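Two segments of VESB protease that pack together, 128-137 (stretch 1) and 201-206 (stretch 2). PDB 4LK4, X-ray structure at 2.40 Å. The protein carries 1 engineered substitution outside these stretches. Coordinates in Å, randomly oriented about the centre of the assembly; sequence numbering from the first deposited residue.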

# COMPACT_ATOMS: atom_id res chain seq x y z
N SER A 128 13.61 5.04 -17.40
CA SER A 128 14.31 4.45 -18.59
C SER A 128 13.43 4.15 -19.78
O SER A 128 13.92 3.86 -20.87
N LEU A 129 12.12 4.17 -19.56
CA LEU A 129 11.16 3.68 -20.52
C LEU A 129 10.72 4.79 -21.44
O LEU A 129 10.28 5.83 -20.97
N PRO A 130 10.82 4.58 -22.76
CA PRO A 130 10.26 5.59 -23.65
C PRO A 130 8.74 5.52 -23.66
O PRO A 130 8.17 4.48 -23.32
N ALA A 131 8.12 6.62 -24.07
CA ALA A 131 6.69 6.68 -24.28
C ALA A 131 6.34 5.60 -25.29
O ALA A 131 7.12 5.28 -26.16
N LEU A 132 5.15 5.04 -25.12
CA LEU A 132 4.65 3.92 -25.92
C LEU A 132 5.21 2.57 -25.54
O LEU A 132 4.88 1.60 -26.17
N THR A 133 6.05 2.49 -24.52
CA THR A 133 6.42 1.20 -23.97
C THR A 133 5.13 0.41 -23.68
O THR A 133 4.25 0.90 -23.00
N PRO A 134 4.99 -0.79 -24.25
CA PRO A 134 3.78 -1.56 -24.02
C PRO A 134 3.69 -2.04 -22.57
O PRO A 134 4.67 -2.58 -22.05
N LEU A 135 2.54 -1.86 -21.94
CA LEU A 135 2.33 -2.34 -20.59
C LEU A 135 1.04 -3.14 -20.55
O LEU A 135 0.16 -2.95 -21.39
N THR A 136 0.92 -4.00 -19.54
CA THR A 136 -0.27 -4.79 -19.32
C THR A 136 -0.80 -4.63 -17.90
O THR A 136 -0.07 -4.83 -16.95
N VAL A 137 -2.10 -4.33 -17.80
CA VAL A 137 -2.84 -4.15 -16.57
C VAL A 137 -3.69 -5.36 -16.32
O VAL A 137 -4.21 -5.96 -17.25
N GLY A 201 -4.59 -2.94 -8.53
CA GLY A 201 -3.99 -4.00 -9.29
C GLY A 201 -2.74 -3.54 -10.01
O GLY A 201 -2.48 -2.35 -10.17
N PRO A 202 -1.96 -4.50 -10.45
CA PRO A 202 -0.67 -4.24 -11.06
C PRO A 202 -0.74 -3.83 -12.53
O PRO A 202 -1.57 -4.32 -13.28
N ILE A 203 0.20 -2.99 -12.94
CA ILE A 203 0.49 -2.80 -14.36
C ILE A 203 1.96 -3.18 -14.48
O ILE A 203 2.79 -2.76 -13.70
N VAL A 204 2.27 -4.02 -15.46
CA VAL A 204 3.59 -4.61 -15.60
C VAL A 204 4.16 -4.27 -16.96
O VAL A 204 3.41 -4.05 -17.90
N VAL A 205 5.47 -4.27 -17.08
CA VAL A 205 6.11 -4.06 -18.39
C VAL A 205 5.81 -5.31 -19.21
O VAL A 205 6.09 -6.43 -18.77
N LYS A 206 5.24 -5.13 -20.40
CA LYS A 206 4.78 -6.27 -21.19
C LYS A 206 5.92 -7.26 -21.49
O LYS A 206 5.71 -8.46 -21.33

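The apolar centre of this contact is a short row of branched side chains on one face of a two-stranded antiparallel pairing. Val137 and Ile203 face each other as a non-hydrogen-bonded pair, their CA atoms only 4.2 Å apart, and both send their side chains to the same face of the sheet. Ile203 is fully extended, chi1 t and chi2 t, so its tip travels along the partner strand and serves two neighbours: Ile203 CD1 lies 3.8 Å from Val137 CG2 and also 3.8 Å from Leu135 CD1. Val137 is t as well, and Leu135 adopts the common m,t pair. The rule is economical: one extended CG1-CD1 arm of Ile203 reaches two residues spaced two apart on the opposing strand.

Leu135 then carries the apolar row onward. Its CB points sideways rather than at the other stretch, yet its forked end reaches both ways: while CD1 meets Ile203, Leu135 CD2 sits 3.8 Å from Val205 CA and 4.4 Å from Val205 CG2. Although Leu135 and Val205 are bridge partners, their side chains diverge, and the CA-to-CB bond of Val205 points away from stretch 1. Val205 (chi1 t) stays partly exposed, yet the loop before the strand also meets it. Leu129, m,t and pointing toward stretch 2, brings its CD1 to 4.4 Å from Val205 CG2, and Thr133 CG2 comes to 4.3 Å from Val205 CG1. These are looser contacts than those around Ile203.

The loop is held in shape by a type II turn from Pro130 to Thr133. Thr133 N donates to Pro130 O at 3.1 Å, and the m rotamer of Thr133 lets its OG1 donate to the same Pro130 O at 2.6 Å. With the hydroxyl committed to the turn, the methyl is left for Val205, a neat division within one small side chain.

Beneath the side chains, the backbone sets the register. Thr136 N donates to Val204 O at 3.0 Å, Val204 N returns the bond to Thr136 O at 2.9 Å, and Lys206 N extends the ladder to Pro134 O at 3.1 Å.

The face bearing Thr136 and Val204 is where the contact turns polar. Both side chains are m, and Thr136 CB lies 4.1 Å from Val204 CG2, so the threonine still offers carbon to the valine. Thr136 OG1 lies 3.9 Å from Lys206 CB and accepts a hydrogen bond from the O of a water at 2.9 Å. The O of that same water accepts from Lys206 NZ at 3.2 Å, linking the two stretches.

Lys206 closes the edge. Its CB points toward stretch 1, but the end of the chain leads away; chi1 to chi3 are t and chi4 is p. On the way out Lys206 CD passes 3.9 Å from Pro134 CB, so the aliphatic stem packs against part of the proline, which remains exposed, while the amine stays with the water and partners elsewhere in the structure.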

# COMPACT_ATOMS: atom_id res chain seq x y z
CB SER A 128 14.97 3.12 -18.23
OG SER A 128 15.76 3.25 -17.06
CB LEU A 129 9.95 3.12 -19.77
CG LEU A 129 10.18 1.87 -18.92
CD1 LEU A 129 8.85 1.37 -18.38
CD2 LEU A 129 10.88 0.77 -19.68
CB PRO A 130 10.81 5.19 -25.01
CG PRO A 130 10.91 3.71 -24.91
CD PRO A 130 11.42 3.47 -23.52
CB ALA A 131 6.28 8.06 -24.81
CB LEU A 132 4.83 4.15 -27.40
CG LEU A 132 4.10 5.33 -28.04
CD1 LEU A 132 4.14 5.15 -29.54
CD2 LEU A 132 2.64 5.46 -27.66
CB THR A 133 7.23 1.37 -22.68
OG1 THR A 133 8.50 1.96 -22.99
CG2 THR A 133 7.40 0.04 -21.95
CB PRO A 134 3.95 -2.76 -24.98
CG PRO A 134 4.90 -2.27 -26.03
CD PRO A 134 5.86 -1.43 -25.28
CB LEU A 135 2.23 -1.16 -19.61
CG LEU A 135 3.33 -0.10 -19.73
CD1 LEU A 135 2.97 1.08 -18.84
CD2 LEU A 135 4.67 -0.65 -19.34
CB THR A 136 0.02 -6.27 -19.59
OG1 THR A 136 0.65 -6.42 -20.88
CG2 THR A 136 -1.27 -7.08 -19.57
CB VAL A 137 -3.87 -3.01 -16.71
CG1 VAL A 137 -4.44 -2.67 -15.35
CG2 VAL A 137 -3.22 -1.77 -17.27
CB PRO A 202 -0.01 -5.62 -11.01
CG PRO A 202 -1.16 -6.59 -11.14
CD PRO A 202 -2.22 -5.94 -10.29
CB ILE A 203 0.15 -1.34 -14.81
CG1 ILE A 203 0.49 -1.09 -16.27
CG2 ILE A 203 0.86 -0.30 -13.94
CD1 ILE A 203 -0.03 0.27 -16.74
CB VAL A 204 3.52 -6.15 -15.43
CG1 VAL A 204 2.79 -6.53 -14.15
CG2 VAL A 204 2.82 -6.82 -16.60
CB VAL A 205 7.63 -3.86 -18.27
CG1 VAL A 205 8.24 -3.49 -19.61
CG2 VAL A 205 7.94 -2.76 -17.26
CB LYS A 206 4.11 -5.80 -22.47
CG LYS A 206 3.66 -6.93 -23.39
CD LYS A 206 2.60 -6.41 -24.35
CE LYS A 206 2.16 -7.47 -25.35
NZ LYS A 206 1.01 -8.26 -24.81
O HOH W 1 0.86 -9.21 -21.81